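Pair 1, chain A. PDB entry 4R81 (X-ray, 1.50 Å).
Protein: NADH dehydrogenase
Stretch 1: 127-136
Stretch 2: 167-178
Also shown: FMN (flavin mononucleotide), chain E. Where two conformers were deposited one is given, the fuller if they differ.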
# COMPACT_ATOMS: atom_id res chain seq x y z
N ILE A 127 -13.39 6.77 -17.35
CA ILE A 127 -12.31 5.95 -17.87
C ILE A 127 -12.85 4.58 -18.26
O ILE A 127 -13.45 3.88 -17.43
CB ILE A 127 -11.20 5.76 -16.82
CG1 ILE A 127 -10.46 7.08 -16.54
CG2 ILE A 127 -10.21 4.68 -17.26
CD1 ILE A 127 -9.62 7.60 -17.72
N GLU A 128 -12.64 4.21 -19.52
CA GLU A 128 -13.21 2.98 -20.06
C GLU A 128 -12.48 1.73 -19.57
O GLU A 128 -13.11 0.69 -19.32
CB GLU A 128 -13.21 3.02 -21.60
CG GLU A 128 -14.13 2.01 -22.26
CD GLU A 128 -15.62 2.28 -22.01
OE1 GLU A 128 -16.00 3.47 -21.82
OE2 GLU A 128 -16.41 1.32 -22.00
N LYS A 129 -11.16 1.84 -19.41
CA LYS A 129 -10.34 0.69 -19.05
C LYS A 129 -9.09 1.07 -18.26
O LYS A 129 -8.44 2.07 -18.56
CB LYS A 129 -9.90 -0.07 -20.31
CG LYS A 129 -9.17 -1.37 -20.05
CD LYS A 129 -9.01 -2.16 -21.33
CE LYS A 129 -8.69 -3.63 -21.07
NZ LYS A 129 -8.34 -4.33 -22.35
N ALA A 130 -8.76 0.26 -17.27
CA ALA A 130 -7.49 0.38 -16.58
C ALA A 130 -6.74 -0.94 -16.69
O ALA A 130 -7.32 -2.01 -16.52
CB ALA A 130 -7.69 0.75 -15.12
N VAL A 131 -5.44 -0.84 -16.99
CA VAL A 131 -4.57 -2.00 -17.08
C VAL A 131 -3.49 -1.92 -15.99
O VAL A 131 -2.80 -0.90 -15.86
CB VAL A 131 -3.86 -2.05 -18.45
CG1 VAL A 131 -2.95 -3.26 -18.54
CG2 VAL A 131 -4.89 -2.06 -19.58
N VAL A 132 -3.34 -2.98 -15.21
CA VAL A 132 -2.30 -3.02 -14.19
C VAL A 132 -1.24 -4.03 -14.61
O VAL A 132 -1.55 -5.19 -14.85
CB VAL A 132 -2.87 -3.43 -12.81
CG1 VAL A 132 -1.75 -3.55 -11.78
CG2 VAL A 132 -3.90 -2.42 -12.36
N LEU A 133 -0.00 -3.57 -14.70
CA LEU A 133 1.12 -4.44 -15.04
C LEU A 133 2.05 -4.46 -13.84
O LEU A 133 2.82 -3.52 -13.60
CB LEU A 133 1.85 -3.95 -16.30
CG LEU A 133 1.04 -3.82 -17.59
CD1 LEU A 133 1.91 -3.35 -18.76
CD2 LEU A 133 0.35 -5.13 -17.95
N CYS A 134 1.95 -5.53 -13.06
CA CYS A 134 2.67 -5.64 -11.80
C CYS A 134 3.76 -6.70 -11.88
O CYS A 134 3.48 -7.88 -12.09
CB CYS A 134 1.67 -5.99 -10.69
SG CYS A 134 2.41 -6.30 -9.10
N SER A 135 5.00 -6.27 -11.73
CA SER A 135 6.13 -7.20 -11.77
C SER A 135 6.37 -7.75 -10.37
O SER A 135 6.37 -7.01 -9.40
CB SER A 135 7.39 -6.49 -12.27
OG SER A 135 8.53 -7.31 -12.13
N ALA A 136 6.56 -9.07 -10.26
CA ALA A 136 6.73 -9.67 -8.94
C ALA A 136 7.86 -10.68 -8.93
O ALA A 136 8.13 -11.32 -9.94
CB ALA A 136 5.43 -10.35 -8.50
N LYS A 167 -14.55 1.53 -15.85
CA LYS A 167 -15.58 0.63 -16.37
C LYS A 167 -15.13 -0.81 -16.55
O LYS A 167 -15.93 -1.74 -16.40
CB LYS A 167 -16.17 1.19 -17.67
CG LYS A 167 -16.83 2.55 -17.47
CD LYS A 167 -17.68 2.96 -18.66
CE LYS A 167 -18.37 4.29 -18.37
NZ LYS A 167 -17.38 5.40 -18.27
N ASN A 168 -13.85 -0.99 -16.86
CA ASN A 168 -13.29 -2.30 -17.16
C ASN A 168 -11.85 -2.34 -16.66
O ASN A 168 -11.12 -1.36 -16.82
CB ASN A 168 -13.28 -2.56 -18.67
CG ASN A 168 -14.67 -2.60 -19.27
OD1 ASN A 168 -15.36 -3.62 -19.20
ND2 ASN A 168 -15.10 -1.49 -19.87
N VAL A 169 -11.45 -3.45 -16.04
CA VAL A 169 -10.10 -3.57 -15.50
C VAL A 169 -9.44 -4.92 -15.83
O VAL A 169 -10.11 -5.96 -15.90
CB VAL A 169 -10.06 -3.37 -13.96
CG1 VAL A 169 -10.54 -1.98 -13.58
CG2 VAL A 169 -10.88 -4.44 -13.26
N THR A 170 -8.12 -4.87 -16.01
CA THR A 170 -7.30 -6.05 -16.25
C THR A 170 -6.04 -5.95 -15.41
O THR A 170 -5.46 -4.87 -15.29
CB THR A 170 -6.86 -6.15 -17.73
OG1 THR A 170 -8.01 -6.16 -18.58
CG2 THR A 170 -6.05 -7.41 -17.96
N MET A 171 -5.60 -7.05 -14.81
CA MET A 171 -4.31 -7.08 -14.12
C MET A 171 -3.45 -8.22 -14.65
O MET A 171 -3.93 -9.34 -14.82
CB MET A 171 -4.48 -7.20 -12.60
CG MET A 171 -3.17 -7.09 -11.80
SD MET A 171 -3.41 -7.12 -10.00
CE MET A 171 -1.77 -6.73 -9.40
N GLU A 172 -2.19 -7.91 -14.94
CA GLU A 172 -1.23 -8.93 -15.36
C GLU A 172 -0.16 -9.02 -14.29
O GLU A 172 0.55 -8.04 -14.04
CB GLU A 172 -0.57 -8.54 -16.68
CG GLU A 172 -1.54 -8.20 -17.80
CD GLU A 172 -1.94 -9.40 -18.63
OE1 GLU A 172 -1.59 -10.54 -18.24
OE2 GLU A 172 -2.60 -9.20 -19.66
N ILE A 173 -0.05 -10.17 -13.64
CA ILE A 173 1.03 -10.39 -12.70
C ILE A 173 2.22 -10.94 -13.47
O ILE A 173 2.22 -12.10 -13.90
CB ILE A 173 0.64 -11.32 -11.55
CG1 ILE A 173 -0.47 -10.67 -10.72
CG2 ILE A 173 1.85 -11.62 -10.68
CD1 ILE A 173 -1.02 -11.56 -9.62
N LEU A 174 3.23 -10.10 -13.66
CA LEU A 174 4.43 -10.49 -14.39
C LEU A 174 5.44 -11.05 -13.39
O LEU A 174 6.31 -10.33 -12.89
CB LEU A 174 4.99 -9.31 -15.18
CG LEU A 174 3.97 -8.63 -16.12
CD1 LEU A 174 4.53 -7.36 -16.79
CD2 LEU A 174 3.44 -9.61 -17.17
N GLY A 175 5.30 -12.34 -13.07
CA GLY A 175 6.03 -12.93 -11.97
C GLY A 175 7.30 -13.66 -12.34
O GLY A 175 7.61 -13.81 -13.52
N GLY A 176 8.05 -14.08 -11.33
CA GLY A 176 9.27 -14.83 -11.53
C GLY A 176 10.52 -13.97 -11.64
O GLY A 176 11.61 -14.47 -11.96
N MET A 177 10.36 -12.67 -11.37
CA MET A 177 11.47 -11.74 -11.51
C MET A 177 12.29 -11.65 -10.23
O MET A 177 12.28 -10.63 -9.54
CB MET A 177 10.95 -10.36 -11.93
CG MET A 177 9.96 -10.39 -13.09
SD MET A 177 10.51 -11.36 -14.50
CE MET A 177 11.94 -10.40 -15.05
N VAL A 178 13.01 -12.72 -9.92
CA VAL A 178 13.90 -12.71 -8.77
C VAL A 178 15.28 -12.25 -9.24
O VAL A 178 15.64 -12.47 -10.40
CB VAL A 178 13.96 -14.10 -8.09
CG1 VAL A 178 12.63 -14.42 -7.45
CG2 VAL A 178 14.33 -15.17 -9.10
N1 FMN E . 8.11 -9.85 -4.83
C2 FMN E . 6.95 -10.53 -4.50
O2 FMN E . 6.58 -11.47 -5.19
N3 FMN E . 6.21 -10.16 -3.40
C4 FMN E . 6.62 -9.10 -2.62
O4 FMN E . 5.93 -8.78 -1.65
C4A FMN E . 7.78 -8.41 -2.94
N5 FMN E . 8.22 -7.35 -2.16
C5A FMN E . 9.37 -6.67 -2.50
C6 FMN E . 9.80 -5.59 -1.72
C7 FMN E . 10.96 -4.90 -2.05
C7M FMN E . 11.41 -3.73 -1.23
C8 FMN E . 11.70 -5.29 -3.17
C8M FMN E . 12.96 -4.55 -3.54
C9 FMN E . 11.27 -6.37 -3.94
C9A FMN E . 10.11 -7.06 -3.62
N10 FMN E . 9.68 -8.13 -4.38
C10 FMN E . 8.52 -8.79 -4.05
C1' FMN E . 10.43 -8.55 -5.60
C2' FMN E . 10.06 -7.51 -6.67
O2' FMN E . 8.70 -7.59 -7.05
C3' FMN E . 11.01 -7.60 -7.86
O3' FMN E . 12.26 -7.10 -7.41
C4' FMN E . 10.51 -6.75 -9.02
O4' FMN E . 9.32 -7.28 -9.58
C5' FMN E . 11.55 -6.63 -10.12
O5' FMN E . 11.10 -5.61 -10.98
P FMN E . 11.95 -4.25 -11.05
O1P FMN E . 13.29 -4.58 -11.67
O2P FMN E . 11.22 -3.25 -11.92
O3P FMN E . 12.16 -3.73 -9.65
O HOH W 1 -15.69 5.71 -15.68
O HOH W 2 -15.53 5.55 -20.47

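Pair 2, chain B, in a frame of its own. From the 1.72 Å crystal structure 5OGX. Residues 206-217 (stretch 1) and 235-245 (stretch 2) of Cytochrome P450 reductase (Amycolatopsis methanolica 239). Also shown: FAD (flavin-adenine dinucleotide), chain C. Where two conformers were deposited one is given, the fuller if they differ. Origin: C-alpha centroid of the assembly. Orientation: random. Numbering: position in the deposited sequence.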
# COMPACT_ATOMS: atom_id res chain seq x y z
N ASP B 206 -6.64 -4.52 -19.65
CA ASP B 206 -6.66 -5.39 -20.82
C ASP B 206 -6.70 -6.87 -20.48
O ASP B 206 -6.70 -7.69 -21.39
CB ASP B 206 -5.44 -5.11 -21.72
CG ASP B 206 -4.11 -5.17 -20.96
OD1 ASP B 206 -4.07 -5.70 -19.83
OD2 ASP B 206 -3.10 -4.69 -21.51
N GLY B 207 -6.74 -7.24 -19.20
CA GLY B 207 -6.79 -8.65 -18.87
C GLY B 207 -5.48 -9.39 -19.06
O GLY B 207 -5.48 -10.62 -19.07
N GLY B 208 -4.37 -8.67 -19.23
CA GLY B 208 -3.08 -9.30 -19.43
C GLY B 208 -2.57 -9.98 -18.17
O GLY B 208 -3.07 -9.73 -17.07
N PRO B 209 -1.54 -10.81 -18.31
CA PRO B 209 -1.03 -11.57 -17.16
C PRO B 209 -0.39 -10.67 -16.11
O PRO B 209 0.24 -9.65 -16.43
CB PRO B 209 0.02 -12.50 -17.78
CG PRO B 209 0.42 -11.79 -19.08
CD PRO B 209 -0.83 -11.12 -19.56
N MET B 210 -0.52 -11.10 -14.86
CA MET B 210 0.02 -10.35 -13.73
C MET B 210 0.86 -11.26 -12.84
O MET B 210 0.46 -12.40 -12.55
CB MET B 210 -1.09 -9.75 -12.84
CG MET B 210 -2.12 -8.95 -13.57
SD MET B 210 -3.61 -8.70 -12.57
CE MET B 210 -2.97 -8.35 -10.95
N VAL B 211 2.00 -10.75 -12.37
CA VAL B 211 2.74 -11.40 -11.30
C VAL B 211 2.69 -10.49 -10.08
O VAL B 211 2.85 -9.26 -10.21
CB VAL B 211 4.18 -11.74 -11.69
CG1 VAL B 211 4.94 -10.48 -12.18
CG2 VAL B 211 4.89 -12.40 -10.51
N LEU B 212 2.39 -11.07 -8.93
CA LEU B 212 2.31 -10.34 -7.67
C LEU B 212 3.28 -10.99 -6.70
O LEU B 212 3.26 -12.22 -6.53
CB LEU B 212 0.88 -10.37 -7.12
CG LEU B 212 -0.11 -9.72 -8.08
CD1 LEU B 212 -0.81 -10.85 -8.83
CD2 LEU B 212 -1.13 -8.84 -7.36
N ILE B 213 4.14 -10.19 -6.09
CA ILE B 213 5.18 -10.73 -5.22
C ILE B 213 5.12 -10.00 -3.88
O ILE B 213 5.25 -8.77 -3.83
CB ILE B 213 6.57 -10.63 -5.85
CG1 ILE B 213 6.57 -11.52 -7.12
CG2 ILE B 213 7.61 -11.15 -4.88
CD1 ILE B 213 7.90 -11.69 -7.76
N GLY B 214 4.86 -10.76 -2.82
CA GLY B 214 4.72 -10.21 -1.49
C GLY B 214 5.82 -10.72 -0.59
O GLY B 214 6.04 -11.93 -0.48
N GLY B 215 6.54 -9.80 0.06
CA GLY B 215 7.50 -10.22 1.07
C GLY B 215 6.84 -10.15 2.42
O GLY B 215 6.42 -9.07 2.85
N GLY B 216 6.72 -11.29 3.10
CA GLY B 216 6.09 -11.29 4.42
C GLY B 216 4.65 -10.83 4.34
O GLY B 216 3.88 -11.27 3.49
N THR B 217 4.27 -9.91 5.22
CA THR B 217 2.89 -9.42 5.16
C THR B 217 2.65 -8.46 4.00
O THR B 217 1.54 -7.95 3.87
CB THR B 217 2.51 -8.75 6.48
OG1 THR B 217 3.57 -7.87 6.87
CG2 THR B 217 2.27 -9.81 7.58
N SER B 235 -10.46 -15.87 -16.22
CA SER B 235 -9.53 -16.82 -16.82
C SER B 235 -8.12 -16.27 -16.92
O SER B 235 -7.24 -16.96 -17.45
CB SER B 235 -10.03 -17.25 -18.20
OG SER B 235 -11.16 -18.09 -18.08
N ARG B 236 -7.89 -15.06 -16.43
CA ARG B 236 -6.60 -14.43 -16.61
C ARG B 236 -5.53 -15.13 -15.77
O ARG B 236 -5.81 -15.85 -14.81
CB ARG B 236 -6.68 -12.94 -16.27
CG ARG B 236 -6.19 -12.60 -14.88
CD ARG B 236 -6.49 -11.16 -14.49
NE ARG B 236 -5.68 -10.18 -15.23
CZ ARG B 236 -6.00 -8.90 -15.33
NH1 ARG B 236 -7.10 -8.44 -14.75
NH2 ARG B 236 -5.22 -8.07 -16.01
N GLU B 237 -4.28 -14.90 -16.16
CA GLU B 237 -3.12 -15.46 -15.50
C GLU B 237 -2.70 -14.54 -14.37
O GLU B 237 -2.43 -13.34 -14.59
CB GLU B 237 -1.98 -15.62 -16.50
CG GLU B 237 -2.26 -16.68 -17.53
CD GLU B 237 -1.07 -16.88 -18.39
OE1 GLU B 237 -0.41 -17.93 -18.24
OE2 GLU B 237 -0.78 -15.98 -19.22
N VAL B 238 -2.69 -15.07 -13.15
CA VAL B 238 -2.30 -14.31 -11.97
C VAL B 238 -1.36 -15.22 -11.17
O VAL B 238 -1.80 -16.25 -10.65
CB VAL B 238 -3.51 -13.91 -11.12
CG1 VAL B 238 -3.09 -13.25 -9.81
CG2 VAL B 238 -4.47 -13.03 -11.91
N LEU B 239 -0.08 -14.85 -11.10
CA LEU B 239 0.92 -15.62 -10.36
C LEU B 239 1.25 -14.86 -9.09
O LEU B 239 1.77 -13.74 -9.15
CB LEU B 239 2.18 -15.84 -11.19
CG LEU B 239 2.07 -16.49 -12.56
CD1 LEU B 239 3.47 -16.79 -13.07
CD2 LEU B 239 1.25 -17.75 -12.49
N LEU B 240 0.94 -15.45 -7.94
CA LEU B 240 1.12 -14.79 -6.65
C LEU B 240 2.19 -15.54 -5.86
O LEU B 240 1.99 -16.71 -5.49
CB LEU B 240 -0.21 -14.75 -5.89
CG LEU B 240 -0.20 -14.26 -4.45
CD1 LEU B 240 0.45 -12.88 -4.34
CD2 LEU B 240 -1.62 -14.26 -3.92
N TYR B 241 3.34 -14.91 -5.64
CA TYR B 241 4.44 -15.52 -4.91
C TYR B 241 4.51 -14.91 -3.52
O TYR B 241 4.47 -13.69 -3.38
CB TYR B 241 5.79 -15.33 -5.63
CG TYR B 241 5.87 -15.97 -6.99
CD1 TYR B 241 5.34 -15.33 -8.10
CD2 TYR B 241 6.49 -17.21 -7.17
CE1 TYR B 241 5.40 -15.90 -9.35
CE2 TYR B 241 6.56 -17.79 -8.42
CZ TYR B 241 6.03 -17.13 -9.51
OH TYR B 241 6.08 -17.67 -10.78
N HIS B 242 4.64 -15.75 -2.49
CA HIS B 242 4.74 -15.28 -1.11
C HIS B 242 6.13 -15.60 -0.59
O HIS B 242 6.46 -16.76 -0.35
CB HIS B 242 3.66 -15.92 -0.24
CG HIS B 242 3.55 -15.31 1.12
ND1 HIS B 242 2.96 -15.95 2.18
CD2 HIS B 242 3.94 -14.09 1.58
CE1 HIS B 242 3.00 -15.16 3.25
NE2 HIS B 242 3.57 -14.02 2.90
N GLY B 243 6.96 -14.56 -0.41
CA GLY B 243 8.33 -14.80 0.03
C GLY B 243 8.44 -14.69 1.53
O GLY B 243 8.19 -13.63 2.10
N VAL B 244 8.82 -15.79 2.19
CA VAL B 244 8.93 -15.84 3.65
C VAL B 244 10.20 -16.58 4.02
O VAL B 244 10.87 -17.19 3.18
CB VAL B 244 7.72 -16.52 4.31
CG1 VAL B 244 6.43 -15.74 4.06
CG2 VAL B 244 7.58 -17.93 3.78
N ARG B 245 10.54 -16.54 5.30
CA ARG B 245 11.73 -17.23 5.77
C ARG B 245 11.52 -18.75 5.80
O ARG B 245 12.43 -19.50 5.42
CB ARG B 245 12.11 -16.72 7.16
CG ARG B 245 12.88 -15.41 7.13
CD ARG B 245 13.22 -14.94 8.54
NE ARG B 245 12.03 -14.81 9.37
CZ ARG B 245 11.80 -15.53 10.47
NH1 ARG B 245 12.68 -16.44 10.87
NH2 ARG B 245 10.68 -15.34 11.16
PA FAD C . 8.92 0.71 14.80
O1A FAD C . 8.81 1.11 16.25
O2A FAD C . 8.63 1.84 13.83
O5B FAD C . 10.42 0.12 14.46
C5B FAD C . 11.16 -0.50 15.49
C4B FAD C . 12.61 -0.68 14.97
O4B FAD C . 12.64 -1.63 14.07
C3B FAD C . 13.08 0.59 14.25
O3B FAD C . 14.41 0.77 14.50
C2B FAD C . 12.80 0.31 12.76
O2B FAD C . 13.67 1.14 11.87
C1B FAD C . 13.02 -0.97 12.64
N9A FAD C . 12.10 -1.59 11.72
C8A FAD C . 10.93 -1.10 11.30
N7A FAD C . 10.37 -1.99 10.47
C5A FAD C . 11.20 -3.05 10.39
C6A FAD C . 11.11 -4.22 9.69
N6A FAD C . 10.19 -4.87 8.78
N1A FAD C . 12.08 -5.13 9.78
C2A FAD C . 13.16 -4.89 10.56
N3A FAD C . 13.26 -3.73 11.26
C4A FAD C . 12.27 -2.81 11.17
N1 FAD C . 3.36 -3.72 7.98
C2 FAD C . 2.58 -4.94 8.13
O2 FAD C . 2.89 -5.74 8.95
N3 FAD C . 1.41 -5.16 7.27
C4 FAD C . 1.00 -4.23 6.27
O4 FAD C . 0.06 -4.44 5.58
C4X FAD C . 1.83 -2.99 6.12
N5 FAD C . 1.44 -2.03 5.14
C5X FAD C . 2.27 -0.83 5.00
C6 FAD C . 1.92 0.08 4.00
C7 FAD C . 2.72 1.22 3.88
C7M FAD C . 2.19 2.12 2.76
C8 FAD C . 3.82 1.43 4.72
C8M FAD C . 4.62 2.71 4.52
C9 FAD C . 4.16 0.51 5.70
C9A FAD C . 3.38 -0.62 5.82
N10 FAD C . 3.76 -1.59 6.87
C10 FAD C . 2.97 -2.77 6.98
C1' FAD C . 4.88 -1.33 7.79
C2' FAD C . 4.13 -0.79 9.08
O2' FAD C . 3.43 0.43 8.87
C3' FAD C . 5.05 -0.56 10.30
O3' FAD C . 6.17 0.17 9.87
C4' FAD C . 5.51 -1.89 10.92
O4' FAD C . 4.41 -2.59 11.42
C5' FAD C . 6.51 -1.65 12.08
O5' FAD C . 6.00 -0.64 12.93
P FAD C . 6.39 -0.67 14.52
O1P FAD C . 5.83 0.58 15.14
O2P FAD C . 5.99 -1.97 15.16
O3P FAD C . 8.03 -0.63 14.53
O HOH W 3 -3.86 -13.09 -18.44

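The two pairs part most sharply toward the C-terminal end of the first stretch, where pair 1 carries Cys A134, Ser A135 and Ala A136 and pair 2 carries three glycines in the matching places, Gly B214, Gly B215 and Gly B216. In pair 1 the side chains fill this end: Cys A134 CB packs 3.7 Å from Met A171 CE, and Ala A136 CB lies 4.4 Å from Ile A173 CG2. In pair 2 the neighbouring strand reaches across instead. His B242, which matches Ile A173, brings its end nearer the glycines, and its NE2 donates a hydrogen bond to Gly B216 O at 2.8 Å, with Gly B214 O also at the ring edge. Gly B216 has a positive phi, which by itself favours glycine.

Beneath this difference the backbone is nearly the same, 0.4 Å RMSD over 14 central residues. Each pair is two parallel strands, their directions 15° apart in pair 1 and 12° in pair 2, joined by six bridges from Ala A130 with Val A169 and Met B210 with Val B238 onward. Seven rungs of the hydrogen-bond ladder match, from those of Ala A130 N and Met B210 N to those of Ala A136 N and Gly B216 N: Val A132 N donates to Thr A170 O at 2.8 Å as Leu B212 N does to Leu B239 O at 2.7 Å, and Glu A172 N donates to Val A132 O at 2.8 Å as Tyr B241 N does to Leu B212 O, also at 2.8 Å. The ladder is made by main-chain atoms, and the two pairs fill its faces with different side chains.

On the face of Val A132 and Met A171, a slim valine sits beside a long methionine, and Val A132 CB lies 3.8 Å from Met A171 CG. Pair 2 uses two leucines there, Leu B212 CB 3.8 Å from Leu B240 CD1, and Leu B212 CD1 also reaches Val B238 CG1 at 3.5 Å. On the other face, Leu A133 CD2 rests 3.6 Å from Glu A172 CG, packing on the aliphatic part of the glutamate. Tyr B241 occupies the matching position, and Val B211 CG2 meets its ring edge at CE1, 3.7 Å away.

The entry ends also differ. In pair 1, Asn A168 ND2 donates to Glu A128 O at 3.0 Å, while water 2 links Glu A128 OE1 to Lys A167 NZ. In pair 2, Arg B236 NE and NH2 both donate to Gly B208 O, at 3.2 and 2.9 Å, with the guanidinium sandwiched between Met B210 SD and Gly B207 CA.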